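Local coordinates for protein 5-formaminoimidazole-4-carboxamide-1-(beta)-D-ribofuranosyl 5'-monophosphate synthetase (Methanocaldococcus jannaschii, PDB 2R7L) that catalyses the ATP- and formate-dependent formylation of AICAR to FAICAR in purine biosynthesis, without folates, at residues K34-E39 with R342-I347. Sequence-based numbering, arbitrary orientation.
Sequences KGAKLE and RIAREI
Ala-344 sets its methyl against the backbone of helix 29-38. Ala-344 CB lies 3.7 Å from both Ala-36 CA and Gly-35 O. The helices come close where Gly-35 and Ala-36 meet Ala-344: the CA atoms of Ala-36 and Ala-344 are 5.0 Å apart. Glu-39 lays CB and CG beside the same methyl, with Glu-39 CG 3.8 Å from Ala-344 CB. The chain then bends at chi2 (-67°) and brings the carboxylate to Arg-345. There NH2 of Arg-345 gives a salt-bridged hydrogen bond of 2.8 Å to Glu-39 OE2. This donor stands above the carboxylate plane, and the two flat groups are turned 61° from each other. The second bond, Arg-345 NE to Glu-39 OE1, is weak at 3.5 Å though nearly straight. Further out, Arg-342 grips Glu-346 OE1 with NH1 and NH2, on a part of helix 339-353 that packs on Phe-212 of strand 205-214. Ile-21 of the parallel sheet touches both alanines. The contact thus joins the N-terminal part, whose parallel sheet is consistent with a Rossmann-like fold, to helix 339-353 of the ATP-grasp part, by close packing of a methyl on a helix backbone. Glu-39 OE2, in a buried residue, takes bonds from Arg-345 and Gln-341 NE2, which would tend to keep the carboxylate charged.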
loop_
_atom_site.group_PDB
_atom_site.type_symbol
_atom_site.label_atom_id
_atom_site.label_comp_id
_atom_site.label_asym_id
_atom_site.label_seq_id
_atom_site.Cartn_x
_atom_site.Cartn_y
_atom_site.Cartn_z
ATOM N N LYS A 34 4.593 -16.755 7.022
ATOM C CA LYS A 34 4.022 -15.542 6.423
ATOM C C LYS A 34 5.094 -14.684 5.765
ATOM O O LYS A 34 4.947 -14.268 4.619
ATOM C CB LYS A 34 3.257 -14.707 7.450
ATOM C CG LYS A 34 2.496 -13.514 6.848
ATOM C CD LYS A 34 1.466 -13.975 5.835
ATOM C CE LYS A 34 0.794 -12.797 5.131
ATOM N NZ LYS A 34 -0.351 -13.250 4.305
ATOM N N GLY A 35 6.168 -14.414 6.493
ATOM C CA GLY A 35 7.258 -13.600 5.962
ATOM C C GLY A 35 7.836 -14.179 4.686
ATOM O O GLY A 35 8.184 -13.448 3.763
ATOM N N ALA A 36 7.950 -15.502 4.647
ATOM C CA ALA A 36 8.436 -16.211 3.470
ATOM C C ALA A 36 7.507 -16.027 2.268
ATOM O O ALA A 36 7.959 -15.708 1.178
ATOM C CB ALA A 36 8.600 -17.684 3.783
ATOM N N LYS A 37 6.213 -16.249 2.473
ATOM C CA LYS A 37 5.234 -16.033 1.431
ATOM C C LYS A 37 5.325 -14.603 0.902
ATOM O O LYS A 37 5.311 -14.384 -0.305
ATOM C CB LYS A 37 3.823 -16.297 1.962
ATOM C CG LYS A 37 3.535 -17.751 2.286
ATOM C CD LYS A 37 3.073 -18.523 1.072
ATOM C CE LYS A 37 1.643 -18.160 0.707
ATOM N NZ LYS A 37 1.118 -19.006 -0.395
ATOM N N LEU A 38 5.419 -13.637 1.813
ATOM C CA LEU A 38 5.464 -12.220 1.443
ATOM C C LEU A 38 6.700 -11.894 0.616
ATOM O O LEU A 38 6.701 -10.919 -0.137
ATOM C CB LEU A 38 5.417 -11.310 2.690
ATOM C CG LEU A 38 4.065 -11.113 3.388
ATOM C CD1 LEU A 38 4.237 -10.370 4.711
ATOM C CD2 LEU A 38 3.071 -10.381 2.498
ATOM N N GLU A 39 7.754 -12.698 0.760
ATOM C CA GLU A 39 8.977 -12.495 -0.032
ATOM C C GLU A 39 8.995 -13.332 -1.320
ATOM O O GLU A 39 9.938 -13.260 -2.102
ATOM C CB GLU A 39 10.225 -12.780 0.809
ATOM C CG GLU A 39 10.472 -11.736 1.905
ATOM C CD GLU A 39 10.831 -10.374 1.343
ATOM O OE1 GLU A 39 11.807 -10.292 0.562
ATOM O OE2 GLU A 39 10.145 -9.384 1.679
ATOM N N ARG A 342 12.076 -10.666 7.552
ATOM C CA ARG A 342 13.479 -10.252 7.524
ATOM C C ARG A 342 14.421 -11.436 7.296
ATOM O O ARG A 342 15.433 -11.313 6.607
ATOM C CB ARG A 342 13.859 -9.534 8.819
ATOM C CG ARG A 342 15.296 -9.021 8.838
ATOM C CD ARG A 342 15.510 -7.983 7.766
ATOM N NE ARG A 342 16.915 -7.634 7.553
ATOM C CZ ARG A 342 17.730 -8.282 6.724
ATOM N NH1 ARG A 342 17.289 -9.338 6.038
ATOM N NH2 ARG A 342 18.994 -7.884 6.588
ATOM N N ILE A 343 14.086 -12.579 7.879
ATOM C CA ILE A 343 14.836 -13.810 7.628
ATOM C C ILE A 343 14.705 -14.202 6.146
ATOM O O ILE A 343 15.705 -14.395 5.456
ATOM C CB ILE A 343 14.347 -14.957 8.545
ATOM C CG1 ILE A 343 14.773 -14.696 9.997
ATOM C CG2 ILE A 343 14.853 -16.314 8.058
ATOM C CD1 ILE A 343 13.996 -15.497 11.018
ATOM N N ALA A 344 13.463 -14.281 5.666
ATOM C CA ALA A 344 13.157 -14.656 4.279
ATOM C C ALA A 344 13.867 -13.772 3.262
ATOM O O ALA A 344 14.354 -14.249 2.245
ATOM C CB ALA A 344 11.675 -14.620 4.046
ATOM N N ARG A 345 13.930 -12.482 3.554
ATOM C CA ARG A 345 14.577 -11.536 2.682
ATOM C C ARG A 345 16.074 -11.809 2.567
ATOM O O ARG A 345 16.634 -11.750 1.475
ATOM C CB ARG A 345 14.333 -10.116 3.189
ATOM C CG ARG A 345 15.171 -9.073 2.497
ATOM C CD ARG A 345 14.581 -7.709 2.742
ATOM N NE ARG A 345 13.144 -7.738 2.494
ATOM C CZ ARG A 345 12.286 -6.823 2.932
ATOM N NH1 ARG A 345 12.716 -5.800 3.658
ATOM N NH2 ARG A 345 10.995 -6.944 2.653
ATOM N N GLU A 346 16.718 -12.100 3.695
ATOM C CA GLU A 346 18.141 -12.413 3.691
ATOM C C GLU A 346 18.351 -13.655 2.840
ATOM O O GLU A 346 19.309 -13.741 2.087
ATOM C CB GLU A 346 18.681 -12.621 5.115
ATOM C CG GLU A 346 20.214 -12.438 5.264
ATOM C CD GLU A 346 20.644 -10.981 5.245
ATOM O OE1 GLU A 346 19.787 -10.098 5.001
ATOM O OE2 GLU A 346 21.844 -10.705 5.480
ATOM N N ILE A 347 17.441 -14.612 2.948
ATOM C CA ILE A 347 17.521 -15.802 2.116
ATOM C C ILE A 347 17.363 -15.424 0.636
ATOM O O ILE A 347 18.176 -15.827 -0.199
ATOM C CB ILE A 347 16.505 -16.873 2.546
ATOM C CG1 ILE A 347 16.832 -17.359 3.972
ATOM C CG2 ILE A 347 16.535 -18.045 1.581
ATOM C CD1 ILE A 347 15.852 -18.394 4.541
#